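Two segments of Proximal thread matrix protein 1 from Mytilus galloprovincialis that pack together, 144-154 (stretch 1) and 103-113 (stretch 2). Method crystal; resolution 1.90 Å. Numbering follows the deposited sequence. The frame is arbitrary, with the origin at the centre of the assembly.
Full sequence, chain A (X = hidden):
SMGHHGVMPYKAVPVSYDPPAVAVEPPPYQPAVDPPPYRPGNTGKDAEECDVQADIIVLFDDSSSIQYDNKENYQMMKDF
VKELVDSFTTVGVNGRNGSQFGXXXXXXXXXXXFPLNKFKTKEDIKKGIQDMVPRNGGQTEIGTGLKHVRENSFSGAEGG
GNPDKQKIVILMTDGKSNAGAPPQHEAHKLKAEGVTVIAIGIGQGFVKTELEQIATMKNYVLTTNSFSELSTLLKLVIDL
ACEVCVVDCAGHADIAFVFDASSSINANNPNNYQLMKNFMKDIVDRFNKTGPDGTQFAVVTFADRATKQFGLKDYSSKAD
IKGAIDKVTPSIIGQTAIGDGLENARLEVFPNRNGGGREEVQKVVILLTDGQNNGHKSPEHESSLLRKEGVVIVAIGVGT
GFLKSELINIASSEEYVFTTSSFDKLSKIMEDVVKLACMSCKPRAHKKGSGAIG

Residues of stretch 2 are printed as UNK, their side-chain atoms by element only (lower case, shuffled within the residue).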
# COMPACT_ATOMS: atom_id res chain seq x y z
N THR A 144 18.17 8.37 1.33
CA THR A 144 19.43 7.81 1.80
C THR A 144 19.16 6.88 2.97
O THR A 144 19.77 5.82 3.09
CB THR A 144 20.44 8.89 2.19
OG1 THR A 144 20.63 9.77 1.08
CG2 THR A 144 21.79 8.29 2.57
N GLY A 145 18.22 7.27 3.83
CA GLY A 145 17.81 6.42 4.94
C GLY A 145 17.25 5.09 4.47
O GLY A 145 17.63 4.03 4.97
N LEU A 146 16.34 5.14 3.49
CA LEU A 146 15.72 3.93 2.96
C LEU A 146 16.76 2.99 2.32
O LEU A 146 16.67 1.78 2.46
CB LEU A 146 14.64 4.29 1.94
CG LEU A 146 13.41 4.99 2.53
CD1 LEU A 146 12.53 5.60 1.45
CD2 LEU A 146 12.62 4.02 3.38
N LYS A 147 17.72 3.58 1.62
CA LYS A 147 18.81 2.83 0.99
C LYS A 147 19.65 2.13 2.06
O LYS A 147 19.95 0.94 1.95
CB LYS A 147 19.68 3.80 0.20
CG LYS A 147 20.87 3.17 -0.52
CD LYS A 147 21.71 4.25 -1.21
CE LYS A 147 23.10 3.77 -1.53
NZ LYS A 147 23.08 2.77 -2.63
N HIS A 148 20.02 2.88 3.08
CA HIS A 148 20.79 2.31 4.19
C HIS A 148 20.06 1.12 4.83
O HIS A 148 20.66 0.09 5.16
CB HIS A 148 21.07 3.41 5.22
CG HIS A 148 21.90 2.96 6.38
ND1 HIS A 148 23.27 3.09 6.42
CD2 HIS A 148 21.55 2.37 7.55
CE1 HIS A 148 23.73 2.62 7.57
NE2 HIS A 148 22.71 2.18 8.27
N VAL A 149 18.75 1.26 5.01
CA VAL A 149 17.94 0.20 5.60
C VAL A 149 17.94 -1.06 4.70
O VAL A 149 18.12 -2.17 5.18
CB VAL A 149 16.50 0.69 5.90
CG1 VAL A 149 15.59 -0.47 6.20
CG2 VAL A 149 16.52 1.68 7.07
N ARG A 150 17.75 -0.87 3.41
CA ARG A 150 17.79 -2.00 2.48
C ARG A 150 19.17 -2.70 2.45
O ARG A 150 19.25 -3.92 2.50
CB ARG A 150 17.43 -1.54 1.07
CG ARG A 150 17.47 -2.66 0.04
CD ARG A 150 17.06 -2.17 -1.34
NE ARG A 150 17.74 -0.95 -1.75
CZ ARG A 150 18.93 -0.89 -2.36
NH1 ARG A 150 19.60 -2.00 -2.65
NH2 ARG A 150 19.44 0.28 -2.70
N GLU A 151 20.24 -1.91 2.39
CA GLU A 151 21.58 -2.45 2.20
C GLU A 151 22.24 -2.96 3.50
O GLU A 151 23.04 -3.89 3.46
CB GLU A 151 22.48 -1.39 1.53
CG GLU A 151 22.04 -1.02 0.11
CD GLU A 151 22.95 0.00 -0.59
OE1 GLU A 151 23.74 0.69 0.08
OE2 GLU A 151 22.86 0.13 -1.83
N ASN A 152 21.92 -2.35 4.63
CA ASN A 152 22.59 -2.69 5.89
C ASN A 152 21.67 -3.29 6.95
O ASN A 152 21.98 -4.33 7.53
CB ASN A 152 23.27 -1.45 6.49
CG ASN A 152 24.44 -0.96 5.65
OD1 ASN A 152 24.44 -1.09 4.43
ND2 ASN A 152 25.43 -0.38 6.31
N SER A 153 20.55 -2.61 7.21
CA SER A 153 19.74 -2.90 8.39
C SER A 153 19.14 -4.30 8.41
O SER A 153 19.02 -4.91 9.47
CB SER A 153 18.62 -1.89 8.54
OG SER A 153 19.12 -0.58 8.57
N PHE A 154 18.74 -4.80 7.24
CA PHE A 154 18.16 -6.13 7.14
C PHE A 154 19.17 -7.18 6.69
O PHE A 154 18.80 -8.32 6.43
CB PHE A 154 16.97 -6.12 6.18
CG PHE A 154 15.75 -5.48 6.77
CD1 PHE A 154 15.08 -6.09 7.82
CD2 PHE A 154 15.28 -4.28 6.29
CE1 PHE A 154 13.93 -5.50 8.37
CE2 PHE A 154 14.14 -3.70 6.83
CZ PHE A 154 13.47 -4.31 7.88
N UNK A 103 17.21 0.60 15.21
CA UNK A 103 16.89 2.00 14.97
C UNK A 103 18.00 2.66 14.19
O UNK A 103 19.19 2.52 14.52
c UNK A 103 16.70 2.76 16.27
c UNK A 103 16.47 4.24 15.98
c UNK A 103 15.53 2.19 17.05
N UNK A 104 17.59 3.38 13.16
CA UNK A 104 18.49 4.09 12.27
C UNK A 104 18.09 5.56 12.24
O UNK A 104 16.93 5.90 11.97
c UNK A 104 18.87 2.06 10.86
c UNK A 104 18.36 3.50 10.86
c UNK A 104 19.09 4.36 9.84
N UNK A 105 19.05 6.43 12.57
CA UNK A 105 18.81 7.88 12.55
C UNK A 105 19.16 8.43 11.17
O UNK A 105 20.11 7.98 10.54
o UNK A 105 21.08 7.67 16.76
c UNK A 105 19.44 8.12 15.03
n UNK A 105 21.01 9.76 15.96
c UNK A 105 20.59 8.51 15.99
c UNK A 105 19.65 8.60 13.61
N UNK A 106 18.40 9.42 10.72
CA UNK A 106 18.67 10.02 9.41
C UNK A 106 18.32 11.50 9.41
O UNK A 106 17.31 11.92 10.01
c UNK A 106 14.14 9.61 8.86
c UNK A 106 17.90 9.29 8.30
c UNK A 106 13.82 10.63 7.97
c UNK A 106 15.46 9.17 8.96
c UNK A 106 16.46 9.74 8.17
c UNK A 106 14.80 11.20 7.18
c UNK A 106 16.12 10.75 7.29
N UNK A 107 19.18 12.29 8.76
CA UNK A 107 18.88 13.68 8.40
C UNK A 107 19.95 14.09 7.38
O UNK A 107 19.75 13.94 6.17
o UNK A 107 19.94 14.50 10.51
c UNK A 107 18.84 14.63 9.62
N UNK A 108 21.07 14.59 7.88
CA UNK A 108 22.26 14.69 7.07
C UNK A 108 23.03 13.37 7.27
O UNK A 108 23.58 13.07 8.34
c UNK A 108 24.29 16.18 6.55
n UNK A 108 25.89 14.45 6.03
c UNK A 108 25.47 15.33 6.94
o UNK A 108 26.00 15.44 8.05
c UNK A 108 23.08 15.93 7.46
N UNK A 109 23.02 12.55 6.23
CA UNK A 109 23.48 11.18 6.35
C UNK A 109 22.66 10.32 7.31
O UNK A 109 21.62 10.72 7.85
N UNK A 110 23.17 9.13 7.55
CA UNK A 110 22.46 8.13 8.30
C UNK A 110 23.39 7.53 9.33
O UNK A 110 24.54 7.24 9.03
c UNK A 110 21.97 7.01 7.36
c UNK A 110 21.09 7.60 6.26
c UNK A 110 21.24 5.96 8.12
N UNK A 111 22.90 7.35 10.55
CA UNK A 111 23.65 6.66 11.60
C UNK A 111 22.80 5.52 12.17
O UNK A 111 21.67 5.75 12.57
n UNK A 111 25.63 7.95 17.50
c UNK A 111 24.73 7.01 13.88
c UNK A 111 24.84 7.92 15.09
c UNK A 111 25.43 7.13 16.28
c UNK A 111 23.99 7.64 12.72
N UNK A 112 23.33 4.30 12.19
CA UNK A 112 22.65 3.21 12.86
C UNK A 112 22.81 3.39 14.35
O UNK A 112 23.93 3.41 14.85
c UNK A 112 23.20 1.84 12.43
o UNK A 112 22.82 1.59 11.07
c UNK A 112 22.65 0.73 13.31
N UNK A 113 21.70 3.57 15.07
CA UNK A 113 21.78 3.67 16.54
C UNK A 113 22.13 2.31 17.12
O UNK A 113 23.03 2.19 17.96
c UNK A 113 20.48 4.19 17.12
O HOH W 1 21.10 -0.52 10.71

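Position 103 has three side-chain carbons, one carrying the other two. The CA-to-CB bond points away from the helix 144-153, and the side chain touches nothing on it. This is Val103.

Position 104 has the same branched set of three carbons, but here CA-to-CB points toward the helix. One branch carbon lies 3.5 Å from Ser153 OG and 4.5 Å from Val149 CG2. The other lies 3.9 Å from His148 CD2. This is Val104.

Position 105 has three carbons in a row, the third carrying one oxygen and one nitrogen. It is out of reach of stretch 1, and its nitrogen is satisfied elsewhere in the structure. This is Gln105. Its backbone N and O pair with O and N of position 111, which ties the two strands together.

Position 106 has one carbon followed by a ring of six carbons. Its CB sits 4.4 Å from Gly145 CA. This is Phe106.

Position 107 has one carbon and one oxygen, far from the helix. This is Ser107. Its N bonds to the O of position 109 at 3.0 Å, within the link between the strands.

Position 108 has three carbons, the third carrying one oxygen and one nitrogen. It is exposed and makes no contact with stretch 1. This is Gln108.

Position 109 has no side-chain atoms, and its phi is positive at 64°. This is Gly109.

Position 110 has three carbons, one carrying two. One branch carbon lies over a face of the His148 ring, 3.5 Å from His148 CG. The other is 3.7 Å from Gly145 CA and 3.8 Å from Thr144 CG2. This is Val110.

Position 111 has four carbons in a row ending in nitrogen. The chain is extended, and its CA-to-CB bond points away from the helix. This is Lys111.

Position 112 has one carbon carrying one oxygen and one carbon. The oxygen is 2.9 Å from His148 NE2. This is Thr112.

Position 113 has a single side-chain carbon, out of reach of the helix. This is Ala113.

The contact centres on His148. Its NE2 donates a hydrogen bond to Thr112 OG1, near the ring plane, while Val110 CG1 makes a CH-pi contact over one face. A water joins Thr112 OG1 (2.7 Å) to Ser153 OG (2.9 Å), adding a second polar link. Gly145 lets the backbones approach: its CA is 5.8 Å from Phe106 CA, and an ideal CB there would come within 3.5 Å of Phe106 CB. Val104 fills the space near His148, Val149 and Ser153.

Stretch 2 103-113: VVQFSQGVKTA
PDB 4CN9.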